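Long-range contacts in N-methyltransferase (Streptoalloteichus sp. ATCC 53650, PDB 5BSZ), which probably transfers a methyl group from S-adenosylmethionine to the amino group of a trideoxysugar on the way to kedarcidin: residues P148-G153 and P236-F241; D157-H162 and R174-H179; S185-H190 and Q206-F211. All blocks are in the same frame, centred on the assembly; numbering follows the deposited sequence.

Contact 1 of 3, residues P148-G153 and P236-F241; sequences PWWSPG and PRRGLF. With THM (thymidine), chain G.
Arg-237, with its CB near CZ3 of Trp-150, uses NH1 to serve two acceptors in its own guanidinium plane. One is O4 of the bound thymidine, 3.3 Å from NH1 of Arg-237 along a nearly straight bond (168°). The other is a water that accepts from the same NH1 and donates to the backbone O of Gly-153, so the arginine ties the far end of 148-153 to the base. The thymine itself lies over one face of the Trp-150 indole, its N3 3.4 Å above the ring plane and over the centre. On the opposite face sits the stem of Arg-238: its CG, set between the backbone N and the carbonyl carbon, meets the rim at CZ3, and its CD is 3.5 Å from the centroid of the six-membered ring of Trp-150, a CH-pi contact only 8° off the ring normal. Further along, CZ of Arg-238 makes a cation-pi contact with the five-membered ring, although the guanidinium is turned 59° from the indole plane. That guanidinium meets O of Pro-148 over its face, with NE of Arg-238 3.0 Å from this oxygen at an angle too poor for a hydrogen bond; its NH2 is instead paired with Asp-147. An alanine in place of Trp-150 would probably leave the thymine without its stacking partner and the CD and guanidinium of Arg-238 without the ring face they lie on. Pro-148 presses CG on the rim of Phe-241, 3.7 Å from its CE2. The thymidine platform, consistent with a nucleotide-linked sugar substrate, thus lies in loops that follow strand 143-146 and lead into its neighbour 240-245, while helix 213-222 covers Pro-148 through Tyr-216 and Phe-241 through Tyr-216, Leu-217 and Leu-220.

Contact 2 of 3, residues D157-H162 and R174-H179; sequences DGHIAH and RLSRSH. With THM (thymidine), chain G.
His-159 lays one face of its imidazole over the deoxyribose of the thymidine, CG 3.3 Å from C3' of the sugar, while its CB meets OG of Ser-178 on the partner strand. That CG, anti to the backbone N (chi1 176°), is thereby carried to the sugar, and Ser-178 adds a polar hold: its OG shares a hydrogen bond of 2.7 Å with O3' of the thymidine, in which either hydroxyl may donate. A water near the plane of the imidazole joins NE2 of His-159 to OG of Ser-176. Segments 157-162 and 174-179 meet in a beta hairpin of strands 160-166 and 171-181, whose members run antiparallel. Ala-161 and Ser-176 form a hydrogen-bonded pair, with N of Ser-176 2.8 Å from O of Ala-161 and the return bond, Ala-161 N to Ser-176 O, at 3.0 Å. A longer bond of 3.3 Å, Ser-178 N to His-159 O, extends the pairing toward the pocket, where another water bridges N of His-159 and OG of Ser-178. On the sheet face away from Ala-161 and Ser-176, Ile-160 and Leu-175 lie side by side, CG2 to CD1 4.2 Å, and both pack on Thr-171 of the second subunit.

Contact 3 of 3, residues S185-H190 and Q206-F211; sequences SRHEAH and QDLTLF. With EDO (1,2-ethanediol), chain C.
Strands 184-195 and 198-209 form a beta hairpin in the antiparallel sheet that bears part of the thymidine pocket, and 185-190 pairs with 206-211 at its open end. Ser-185 with Leu-208 and His-187 with Gln-206 are hydrogen-bonded pairs, the shortest bond running from N of His-187 to O of Gln-206 at 2.7 Å. Arg-186 and Asp-207, the non-hydrogen-bonded pair between them, send their side chains to the other face. There the guanidinium grips the carboxylate side-on: NE of Arg-186 is 2.7 Å from OD1 of Asp-207, and NH2 of Arg-186 is 2.8 Å from OD2 of Asp-207. Both bonds are almost straight, both use the syn lone pairs, and the two planes differ by only 5°. The bend of the arginine chain at chi3 (-71°) places NE for this. NH1 has its own partners across subunit boundaries, O of Met-3 of the second subunit and OD1 of Asp-13 of the third. A 1,2-ethanediol, probably from the crystallisation liquor, donates from O1 to OD2 of Asp-207 and also bonds Asp-207 of the third subunit.

On the His-187 face, OG of Ser-185 shares a hydrogen bond of 2.9 Å with NE2 of His-187, in the plane of the imidazole, and accepts from NE1 of Trp-149. CD1 of Leu-208 lies 4.0 Å from that NE2 of His-187, and His-187 also touches the thymidine. The chemistry is thus divided between the faces: the twofold grip would favour the charged forms of Arg-186 and Asp-207, and Asp-13 of the third subunit adds a second negative partner for Arg-186, whereas Ser-185, bonded in the ring plane, is likely to hold the turn of the His-187 ring beside the ligand.

Overall arrangement
Along the chain, 148-153 comes first and 236-241 last, so contact 1 encloses the two hairpins of contacts 2 and 3, which follow one another. Contacts 2 and 3 share the four-stranded antiparallel sheet, where strands 171-181 and 184-195 are neighbours, and their centres are about 10 Å apart. Contact 1 lies at the seven-stranded mixed sheet, its centre about 15 Å from that of contact 3 and about 19 Å from that of contact 2. Trp-149 and Ser-151 join it to contact 3 through Ser-185, His-187 and Phe-211, and Trp-150 does so through Leu-210. Thymidine touches all three contacts, so its pocket lies where the Rossmann-like domain meets the antiparallel sheet.

Contact 1 of 3, residues P148-G153 and P236-F241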
loop_
_atom_site.group_PDB
_atom_site.type_symbol
_atom_site.label_atom_id
_atom_site.label_comp_id
_atom_site.label_asym_id
_atom_site.label_seq_id
_atom_site.Cartn_x
_atom_site.Cartn_y
_atom_site.Cartn_z
ATOM N N PRO A 148 -32.591 -9.633 -6.348
ATOM C CA PRO A 148 -31.470 -10.350 -6.921
ATOM C C PRO A 148 -30.346 -9.400 -7.296
ATOM O O PRO A 148 -30.559 -8.191 -7.404
ATOM C CB PRO A 148 -32.080 -10.999 -8.181
ATOM C CG PRO A 148 -33.040 -9.970 -8.633
ATOM C CD PRO A 148 -33.648 -9.426 -7.354
ATOM N N TRP A 149 -29.144 -9.940 -7.428
ATOM C CA TRP A 149 -28.058 -9.192 -8.092
ATOM C C TRP A 149 -28.295 -9.352 -9.599
ATOM O O TRP A 149 -29.269 -10.051 -10.019
ATOM C CB TRP A 149 -26.705 -9.777 -7.650
ATOM C CG TRP A 149 -25.500 -9.072 -8.230
ATOM C CD1 TRP A 149 -24.517 -9.657 -8.976
ATOM C CD2 TRP A 149 -25.162 -7.677 -8.169
ATOM N NE1 TRP A 149 -23.603 -8.729 -9.361
ATOM C CE2 TRP A 149 -23.977 -7.500 -8.892
ATOM C CE3 TRP A 149 -25.732 -6.566 -7.561
ATOM C CZ2 TRP A 149 -23.360 -6.255 -9.034
ATOM C CZ3 TRP A 149 -25.100 -5.332 -7.687
ATOM C CH2 TRP A 149 -23.942 -5.182 -8.450
ATOM N N TRP A 150 -27.470 -8.648 -10.387
ATOM C CA TRP A 150 -27.488 -8.731 -11.846
ATOM C C TRP A 150 -27.237 -10.123 -12.389
ATOM O O TRP A 150 -26.676 -10.983 -11.708
ATOM C CB TRP A 150 -26.591 -7.658 -12.504
ATOM C CG TRP A 150 -26.915 -6.275 -12.015
ATOM C CD1 TRP A 150 -26.229 -5.544 -11.050
ATOM C CD2 TRP A 150 -28.036 -5.468 -12.387
ATOM N NE1 TRP A 150 -26.861 -4.317 -10.825
ATOM C CE2 TRP A 150 -27.959 -4.248 -11.647
ATOM C CE3 TRP A 150 -29.101 -5.638 -13.293
ATOM C CZ2 TRP A 150 -28.928 -3.241 -11.775
ATOM C CZ3 TRP A 150 -30.037 -4.612 -13.439
ATOM C CH2 TRP A 150 -29.943 -3.438 -12.692
ATOM N N SER A 151 -27.740 -10.352 -13.616
ATOM C CA SER A 151 -27.577 -11.612 -14.337
ATOM C C SER A 151 -26.469 -11.441 -15.370
ATOM O O SER A 151 -26.108 -10.318 -15.702
ATOM C CB SER A 151 -28.913 -11.891 -15.067
ATOM O OG SER A 151 -29.880 -12.358 -14.111
ATOM N N PRO A 152 -25.997 -12.535 -15.972
ATOM C CA PRO A 152 -24.999 -12.329 -17.030
ATOM C C PRO A 152 -25.460 -11.362 -18.095
ATOM O O PRO A 152 -24.634 -10.555 -18.519
ATOM C CB PRO A 152 -24.808 -13.734 -17.597
ATOM C CG PRO A 152 -25.011 -14.585 -16.415
ATOM C CD PRO A 152 -26.132 -13.959 -15.655
ATOM N N GLY A 153 -26.748 -11.416 -18.476
ATOM C CA GLY A 153 -27.326 -10.519 -19.504
ATOM C C GLY A 153 -27.362 -9.055 -19.143
ATOM O O GLY A 153 -27.060 -8.166 -19.966
ATOM N N PRO A 236 -34.955 -1.393 -12.301
ATOM C CA PRO A 236 -35.220 -1.650 -13.720
ATOM C C PRO A 236 -34.289 -2.707 -14.282
ATOM O O PRO A 236 -33.109 -2.710 -13.957
ATOM C CB PRO A 236 -34.951 -0.281 -14.368
ATOM C CG PRO A 236 -35.356 0.677 -13.302
ATOM C CD PRO A 236 -34.828 0.048 -12.044
ATOM N N ARG A 237 -34.867 -3.615 -15.056
ATOM C CA ARG A 237 -34.199 -4.672 -15.788
ATOM C C ARG A 237 -33.778 -5.763 -14.829
ATOM O O ARG A 237 -33.237 -6.784 -15.233
ATOM C CB ARG A 237 -32.981 -4.175 -16.588
ATOM C CG ARG A 237 -33.148 -2.876 -17.362
ATOM C CD ARG A 237 -32.272 -2.898 -18.616
ATOM N NE ARG A 237 -30.872 -3.079 -18.253
ATOM C CZ ARG A 237 -29.948 -3.750 -18.940
ATOM N NH1 ARG A 237 -28.727 -3.822 -18.427
ATOM N NH2 ARG A 237 -30.199 -4.310 -20.124
ATOM N N ARG A 238 -34.017 -5.622 -13.534
ATOM C CA ARG A 238 -33.917 -6.867 -12.780
ATOM C C ARG A 238 -35.075 -7.342 -11.968
ATOM O O ARG A 238 -35.241 -8.531 -11.817
ATOM C CB ARG A 238 -32.653 -7.000 -11.940
ATOM C CG ARG A 238 -32.355 -5.904 -10.993
ATOM C CD ARG A 238 -31.036 -6.258 -10.284
ATOM N NE ARG A 238 -31.231 -5.738 -8.915
ATOM C CZ ARG A 238 -30.305 -5.285 -8.089
ATOM N NH1 ARG A 238 -29.041 -5.210 -8.466
ATOM N NH2 ARG A 238 -30.671 -4.963 -6.847
ATOM N N GLY A 239 -35.844 -6.438 -11.406
ATOM C CA GLY A 239 -37.053 -6.893 -10.788
ATOM C C GLY A 239 -36.839 -7.575 -9.451
ATOM O O GLY A 239 -35.789 -7.381 -8.793
ATOM N N LEU A 240 -37.859 -8.321 -9.025
ATOM C CA LEU A 240 -37.764 -9.081 -7.798
ATOM C C LEU A 240 -38.172 -10.487 -8.071
ATOM O O LEU A 240 -39.085 -10.710 -8.870
ATOM C CB LEU A 240 -38.656 -8.465 -6.721
ATOM C CG LEU A 240 -38.343 -7.093 -6.177
ATOM C CD1 LEU A 240 -39.382 -6.765 -5.119
ATOM C CD2 LEU A 240 -36.959 -6.946 -5.546
ATOM N N PHE A 241 -37.542 -11.437 -7.382
ATOM C CA PHE A 241 -38.038 -12.803 -7.347
ATOM C C PHE A 241 -38.785 -13.061 -6.055
ATOM O O PHE A 241 -38.281 -12.755 -4.954
ATOM C CB PHE A 241 -36.926 -13.812 -7.547
ATOM C CG PHE A 241 -36.290 -13.721 -8.895
ATOM C CD1 PHE A 241 -36.908 -14.280 -10.017
ATOM C CD2 PHE A 241 -35.130 -12.999 -9.077
ATOM C CE1 PHE A 241 -36.326 -14.157 -11.268
ATOM C CE2 PHE A 241 -34.559 -12.848 -10.326
ATOM C CZ PHE A 241 -35.140 -13.436 -11.422
HETATM O "O5'" THM G . -24.504 -0.004 -8.542
HETATM C "C5'" THM G . -23.468 -0.068 -9.544
HETATM C "C4'" THM G . -23.317 -1.487 -10.104
HETATM O "O4'" THM G . -24.560 -1.672 -10.785
HETATM C "C3'" THM G . -22.205 -1.721 -11.164
HETATM O "O3'" THM G . -21.297 -2.775 -10.777
HETATM C "C2'" THM G . -22.885 -2.064 -12.504
HETATM C "C1'" THM G . -24.326 -2.326 -12.035
HETATM N N1 THM G . -25.483 -2.066 -12.909
HETATM C C2 THM G . -25.661 -3.137 -13.805
HETATM O O2 THM G . -24.804 -4.031 -13.751
HETATM N N3 THM G . -26.657 -3.195 -14.686
HETATM C C4 THM G . -27.585 -2.240 -14.724
HETATM O O4 THM G . -28.550 -2.311 -15.555
HETATM C C5 THM G . -27.434 -1.117 -13.776
HETATM C C5M THM G . -28.508 -0.067 -13.890
HETATM C C6 THM G . -26.384 -1.073 -12.864
HETATM O O HOH W 1 -27.180 -5.577 -20.507
#

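Contact 2 of 3, residues D157-H162 and R174-H179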
loop_
_atom_site.group_PDB
_atom_site.type_symbol
_atom_site.label_atom_id
_atom_site.label_comp_id
_atom_site.label_asym_id
_atom_site.label_seq_id
_atom_site.Cartn_x
_atom_site.Cartn_y
_atom_site.Cartn_z
ATOM N N ASP A 157 -20.728 -3.829 -18.030
ATOM C CA ASP A 157 -19.298 -3.586 -17.933
ATOM C C ASP A 157 -19.091 -2.068 -17.928
ATOM O O ASP A 157 -19.939 -1.309 -18.383
ATOM C CB ASP A 157 -18.623 -4.228 -19.155
ATOM C CG ASP A 157 -19.091 -5.666 -19.365
ATOM O OD1 ASP A 157 -18.739 -6.475 -18.491
ATOM O OD2 ASP A 157 -19.840 -5.995 -20.330
ATOM N N GLY A 158 -17.993 -1.632 -17.351
ATOM C CA GLY A 158 -17.598 -0.221 -17.363
ATOM C C GLY A 158 -18.059 0.618 -16.181
ATOM O O GLY A 158 -17.960 1.834 -16.218
ATOM N N HIS A 159 -18.591 0.025 -15.119
ATOM C CA HIS A 159 -19.081 0.863 -14.051
ATOM C C HIS A 159 -17.903 1.461 -13.237
ATOM O O HIS A 159 -17.012 0.723 -12.830
ATOM C CB HIS A 159 -19.963 0.081 -13.112
ATOM C CG HIS A 159 -20.413 0.884 -11.923
ATOM N ND1 HIS A 159 -21.327 1.910 -12.021
ATOM C CD2 HIS A 159 -20.079 0.808 -10.613
ATOM C CE1 HIS A 159 -21.529 2.441 -10.827
ATOM N NE2 HIS A 159 -20.794 1.776 -9.952
ATOM N N ILE A 160 -17.954 2.767 -12.983
ATOM C CA ILE A 160 -16.980 3.480 -12.137
ATOM C C ILE A 160 -17.793 4.493 -11.402
ATOM O O ILE A 160 -18.595 5.142 -12.016
ATOM C CB ILE A 160 -15.910 4.237 -12.943
ATOM C CG1 ILE A 160 -15.039 3.216 -13.647
ATOM C CG2 ILE A 160 -15.092 5.147 -12.014
ATOM C CD1 ILE A 160 -14.228 3.703 -14.812
ATOM N N ALA A 161 -17.611 4.632 -10.103
ATOM C CA ALA A 161 -18.334 5.591 -9.324
ATOM C C ALA A 161 -17.402 6.225 -8.291
ATOM O O ALA A 161 -16.425 5.609 -7.904
ATOM C CB ALA A 161 -19.478 4.911 -8.591
ATOM N N HIS A 162 -17.742 7.423 -7.812
ATOM C CA HIS A 162 -16.986 8.130 -6.765
ATOM C C HIS A 162 -17.943 8.859 -5.866
ATOM O O HIS A 162 -19.054 9.135 -6.256
ATOM C CB HIS A 162 -16.040 9.150 -7.369
ATOM C CG HIS A 162 -16.730 10.340 -7.961
ATOM N ND1 HIS A 162 -17.018 10.433 -9.305
ATOM C CD2 HIS A 162 -17.182 11.483 -7.394
ATOM C CE1 HIS A 162 -17.621 11.585 -9.542
ATOM N NE2 HIS A 162 -17.773 12.219 -8.393
ATOM N N ARG A 174 -14.265 8.393 -2.025
ATOM C CA ARG A 174 -14.464 7.000 -2.396
ATOM C C ARG A 174 -14.451 6.813 -3.879
ATOM O O ARG A 174 -15.009 7.614 -4.619
ATOM C CB ARG A 174 -15.822 6.495 -1.853
ATOM C CG ARG A 174 -16.140 5.032 -2.170
ATOM C CD ARG A 174 -17.500 4.580 -1.614
ATOM N NE ARG A 174 -17.771 3.141 -1.775
ATOM C CZ ARG A 174 -18.290 2.578 -2.864
ATOM N NH1 ARG A 174 -18.604 3.320 -3.916
ATOM N NH2 ARG A 174 -18.497 1.262 -2.910
ATOM N N LEU A 175 -13.826 5.738 -4.351
ATOM C CA LEU A 175 -13.818 5.433 -5.773
ATOM C C LEU A 175 -14.037 3.936 -5.895
ATOM O O LEU A 175 -13.406 3.166 -5.172
ATOM C CB LEU A 175 -12.477 5.799 -6.394
ATOM C CG LEU A 175 -12.237 5.666 -7.874
ATOM C CD1 LEU A 175 -13.258 6.563 -8.559
ATOM C CD2 LEU A 175 -10.820 6.053 -8.325
ATOM N N SER A 176 -14.876 3.541 -6.844
ATOM C CA SER A 176 -15.221 2.142 -6.987
ATOM C C SER A 176 -15.241 1.775 -8.461
ATOM O O SER A 176 -15.452 2.636 -9.324
ATOM C CB SER A 176 -16.560 1.896 -6.286
ATOM O OG SER A 176 -17.629 2.336 -7.106
ATOM N N ARG A 177 -15.045 0.498 -8.746
ATOM C CA ARG A 177 -14.934 -0.005 -10.100
ATOM C C ARG A 177 -15.421 -1.435 -10.077
ATOM O O ARG A 177 -15.207 -2.120 -9.067
ATOM C CB ARG A 177 -13.496 -0.050 -10.487
ATOM C CG ARG A 177 -13.296 -0.376 -11.925
ATOM C CD ARG A 177 -11.847 -0.619 -12.151
ATOM N NE ARG A 177 -11.697 -1.156 -13.486
ATOM C CZ ARG A 177 -11.289 -2.384 -13.760
ATOM N NH1 ARG A 177 -11.201 -2.745 -15.023
ATOM N NH2 ARG A 177 -10.956 -3.244 -12.809
ATOM N N SER A 178 -16.072 -1.896 -11.148
ATOM C CA SER A 178 -16.487 -3.308 -11.220
ATOM C C SER A 178 -16.164 -3.902 -12.588
ATOM O O SER A 178 -16.095 -3.182 -13.574
ATOM C CB SER A 178 -17.951 -3.465 -10.816
ATOM O OG SER A 178 -18.848 -3.140 -11.876
ATOM N N HIS A 179 -15.908 -5.199 -12.643
ATOM C CA HIS A 179 -15.721 -5.894 -13.898
ATOM C C HIS A 179 -16.134 -7.348 -13.765
ATOM O O HIS A 179 -16.222 -7.923 -12.665
ATOM C CB HIS A 179 -14.289 -5.816 -14.432
ATOM C CG HIS A 179 -13.275 -6.613 -13.676
ATOM N ND1 HIS A 179 -12.710 -6.171 -12.494
ATOM C CD2 HIS A 179 -12.652 -7.770 -13.984
ATOM C CE1 HIS A 179 -11.843 -7.063 -12.082
ATOM N NE2 HIS A 179 -11.824 -8.065 -12.937
HETATM O "O5'" THM G . -24.504 -0.004 -8.542
HETATM C "C5'" THM G . -23.468 -0.068 -9.544
HETATM C "C4'" THM G . -23.317 -1.487 -10.104
HETATM O "O4'" THM G . -24.560 -1.672 -10.785
HETATM C "C3'" THM G . -22.205 -1.721 -11.164
HETATM O "O3'" THM G . -21.297 -2.775 -10.777
HETATM C "C2'" THM G . -22.885 -2.064 -12.504
HETATM C "C1'" THM G . -24.326 -2.326 -12.035
HETATM N N1 THM G . -25.483 -2.066 -12.909
HETATM C C2 THM G . -25.661 -3.137 -13.805
HETATM O O2 THM G . -24.804 -4.031 -13.751
HETATM N N3 THM G . -26.657 -3.195 -14.686
HETATM C C4 THM G . -27.585 -2.240 -14.724
HETATM O O4 THM G . -28.550 -2.311 -15.555
HETATM C C5 THM G . -27.434 -1.117 -13.776
HETATM C C5M THM G . -28.508 -0.067 -13.890
HETATM C C6 THM G . -26.384 -1.073 -12.864
HETATM O O HOH W 2 -16.114 -3.323 -16.395
HETATM O O HOH W 3 -19.156 -2.892 -14.696
HETATM O O HOH W 4 -20.227 1.223 -6.953
HETATM O O HOH W 5 -15.207 -0.499 -14.575
#

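Contact 3 of 3, residues S185-H190 and Q206-F211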
loop_
_atom_site.group_PDB
_atom_site.type_symbol
_atom_site.label_atom_id
_atom_site.label_comp_id
_atom_site.label_asym_id
_atom_site.label_seq_id
_atom_site.Cartn_x
_atom_site.Cartn_y
_atom_site.Cartn_z
ATOM N N SER A 185 -19.181 -10.936 -10.923
ATOM C CA SER A 185 -18.782 -9.524 -10.994
ATOM C C SER A 185 -17.849 -9.247 -9.790
ATOM O O SER A 185 -18.076 -9.723 -8.683
ATOM C CB SER A 185 -19.972 -8.591 -11.021
ATOM O OG SER A 185 -20.852 -8.749 -9.898
ATOM N N ARG A 186 -16.726 -8.611 -10.071
ATOM C CA ARG A 186 -15.727 -8.274 -9.093
ATOM C C ARG A 186 -15.719 -6.796 -8.852
ATOM O O ARG A 186 -15.580 -5.976 -9.779
ATOM C CB ARG A 186 -14.355 -8.734 -9.567
ATOM C CG ARG A 186 -13.231 -8.404 -8.606
ATOM C CD ARG A 186 -12.063 -9.358 -8.832
ATOM N NE ARG A 186 -12.362 -10.722 -8.374
ATOM C CZ ARG A 186 -11.528 -11.732 -8.461
ATOM N NH1 ARG A 186 -10.327 -11.553 -8.994
ATOM N NH2 ARG A 186 -11.836 -12.895 -7.936
ATOM N N HIS A 187 -15.909 -6.448 -7.593
ATOM C CA HIS A 187 -16.135 -5.062 -7.177
ATOM C C HIS A 187 -14.967 -4.535 -6.348
ATOM O O HIS A 187 -14.600 -5.097 -5.297
ATOM C CB HIS A 187 -17.464 -4.986 -6.367
ATOM C CG HIS A 187 -18.630 -5.389 -7.196
ATOM N ND1 HIS A 187 -19.436 -4.472 -7.841
ATOM C CD2 HIS A 187 -19.081 -6.615 -7.557
ATOM C CE1 HIS A 187 -20.330 -5.120 -8.566
ATOM N NE2 HIS A 187 -20.131 -6.420 -8.419
ATOM N N GLU A 188 -14.327 -3.477 -6.833
ATOM C CA GLU A 188 -13.236 -2.849 -6.056
ATOM C C GLU A 188 -13.681 -1.509 -5.510
ATOM O O GLU A 188 -14.227 -0.688 -6.273
ATOM C CB GLU A 188 -12.085 -2.562 -6.961
ATOM C CG GLU A 188 -11.361 -3.728 -7.499
ATOM C CD GLU A 188 -10.495 -3.363 -8.688
ATOM O OE1 GLU A 188 -11.044 -3.110 -9.792
ATOM O OE2 GLU A 188 -9.259 -3.363 -8.508
ATOM N N ALA A 189 -13.481 -1.283 -4.215
ATOM C CA ALA A 189 -13.827 -0.010 -3.579
ATOM C C ALA A 189 -12.572 0.497 -2.837
ATOM O O ALA A 189 -11.971 -0.250 -2.088
ATOM C CB ALA A 189 -14.952 -0.198 -2.553
ATOM N N HIS A 190 -12.177 1.744 -3.081
ATOM C CA HIS A 190 -11.063 2.382 -2.372
ATOM C C HIS A 190 -11.613 3.624 -1.714
ATOM O O HIS A 190 -12.468 4.331 -2.276
ATOM C CB HIS A 190 -9.920 2.756 -3.311
ATOM C CG HIS A 190 -9.167 1.583 -3.838
ATOM N ND1 HIS A 190 -7.842 1.338 -3.526
ATOM C CD2 HIS A 190 -9.560 0.566 -4.645
ATOM C CE1 HIS A 190 -7.446 0.246 -4.151
ATOM N NE2 HIS A 190 -8.471 -0.243 -4.829
ATOM N N GLN A 206 -14.550 -7.561 -3.628
ATOM C CA GLN A 206 -15.584 -8.541 -3.348
ATOM C C GLN A 206 -16.212 -9.014 -4.657
ATOM O O GLN A 206 -16.416 -8.240 -5.595
ATOM C CB GLN A 206 -16.615 -8.013 -2.338
ATOM C CG GLN A 206 -17.841 -7.296 -2.905
ATOM C CD GLN A 206 -18.786 -6.714 -1.850
ATOM O OE1 GLN A 206 -18.544 -5.640 -1.287
ATOM N NE2 GLN A 206 -19.902 -7.386 -1.627
ATOM N N ASP A 207 -16.489 -10.310 -4.688
ATOM C CA ASP A 207 -17.145 -10.981 -5.810
ATOM C C ASP A 207 -18.633 -11.210 -5.491
ATOM O O ASP A 207 -18.986 -11.537 -4.358
ATOM C CB ASP A 207 -16.446 -12.315 -6.036
ATOM C CG ASP A 207 -15.048 -12.199 -6.683
ATOM O OD1 ASP A 207 -14.779 -11.161 -7.275
ATOM O OD2 ASP A 207 -14.301 -13.211 -6.665
ATOM N N LEU A 208 -19.482 -11.096 -6.518
ATOM C CA LEU A 208 -20.855 -11.561 -6.509
ATOM C C LEU A 208 -21.122 -12.405 -7.749
ATOM O O LEU A 208 -20.627 -12.064 -8.845
ATOM C CB LEU A 208 -21.755 -10.332 -6.536
ATOM C CG LEU A 208 -21.714 -9.388 -5.311
ATOM C CD1 LEU A 208 -22.419 -8.088 -5.571
ATOM C CD2 LEU A 208 -22.316 -10.073 -4.084
ATOM N N THR A 209 -21.877 -13.492 -7.587
ATOM C CA THR A 209 -22.190 -14.354 -8.728
ATOM C C THR A 209 -23.300 -13.742 -9.600
ATOM O O THR A 209 -24.272 -13.223 -9.081
ATOM C CB THR A 209 -22.628 -15.720 -8.235
ATOM O OG1 THR A 209 -21.609 -16.160 -7.380
ATOM C CG2 THR A 209 -22.833 -16.707 -9.395
ATOM N N LEU A 210 -23.161 -13.824 -10.924
ATOM C CA LEU A 210 -24.173 -13.447 -11.855
ATOM C C LEU A 210 -25.043 -14.653 -12.211
ATOM O O LEU A 210 -24.601 -15.541 -12.969
ATOM C CB LEU A 210 -23.509 -12.841 -13.106
ATOM C CG LEU A 210 -22.576 -11.650 -12.869
ATOM C CD1 LEU A 210 -21.710 -11.323 -14.098
ATOM C CD2 LEU A 210 -23.413 -10.464 -12.448
ATOM N N PHE A 211 -26.208 -14.767 -11.570
ATOM C CA PHE A 211 -27.101 -15.903 -11.845
ATOM C C PHE A 211 -28.153 -15.518 -12.849
ATOM O O PHE A 211 -28.746 -14.434 -12.755
ATOM C CB PHE A 211 -27.839 -16.394 -10.598
ATOM C CG PHE A 211 -26.970 -16.936 -9.522
ATOM C CD1 PHE A 211 -26.740 -16.213 -8.380
ATOM C CD2 PHE A 211 -26.452 -18.220 -9.606
ATOM C CE1 PHE A 211 -25.952 -16.738 -7.371
ATOM C CE2 PHE A 211 -25.692 -18.755 -8.603
ATOM C CZ PHE A 211 -25.452 -18.025 -7.449
HETATM C C1 EDO C . -11.804 -12.553 -3.814
HETATM O O1 EDO C . -12.983 -13.337 -4.120
HETATM C C2 EDO C . -10.456 -13.206 -4.194
HETATM O O2 EDO C . -10.488 -14.604 -4.533
#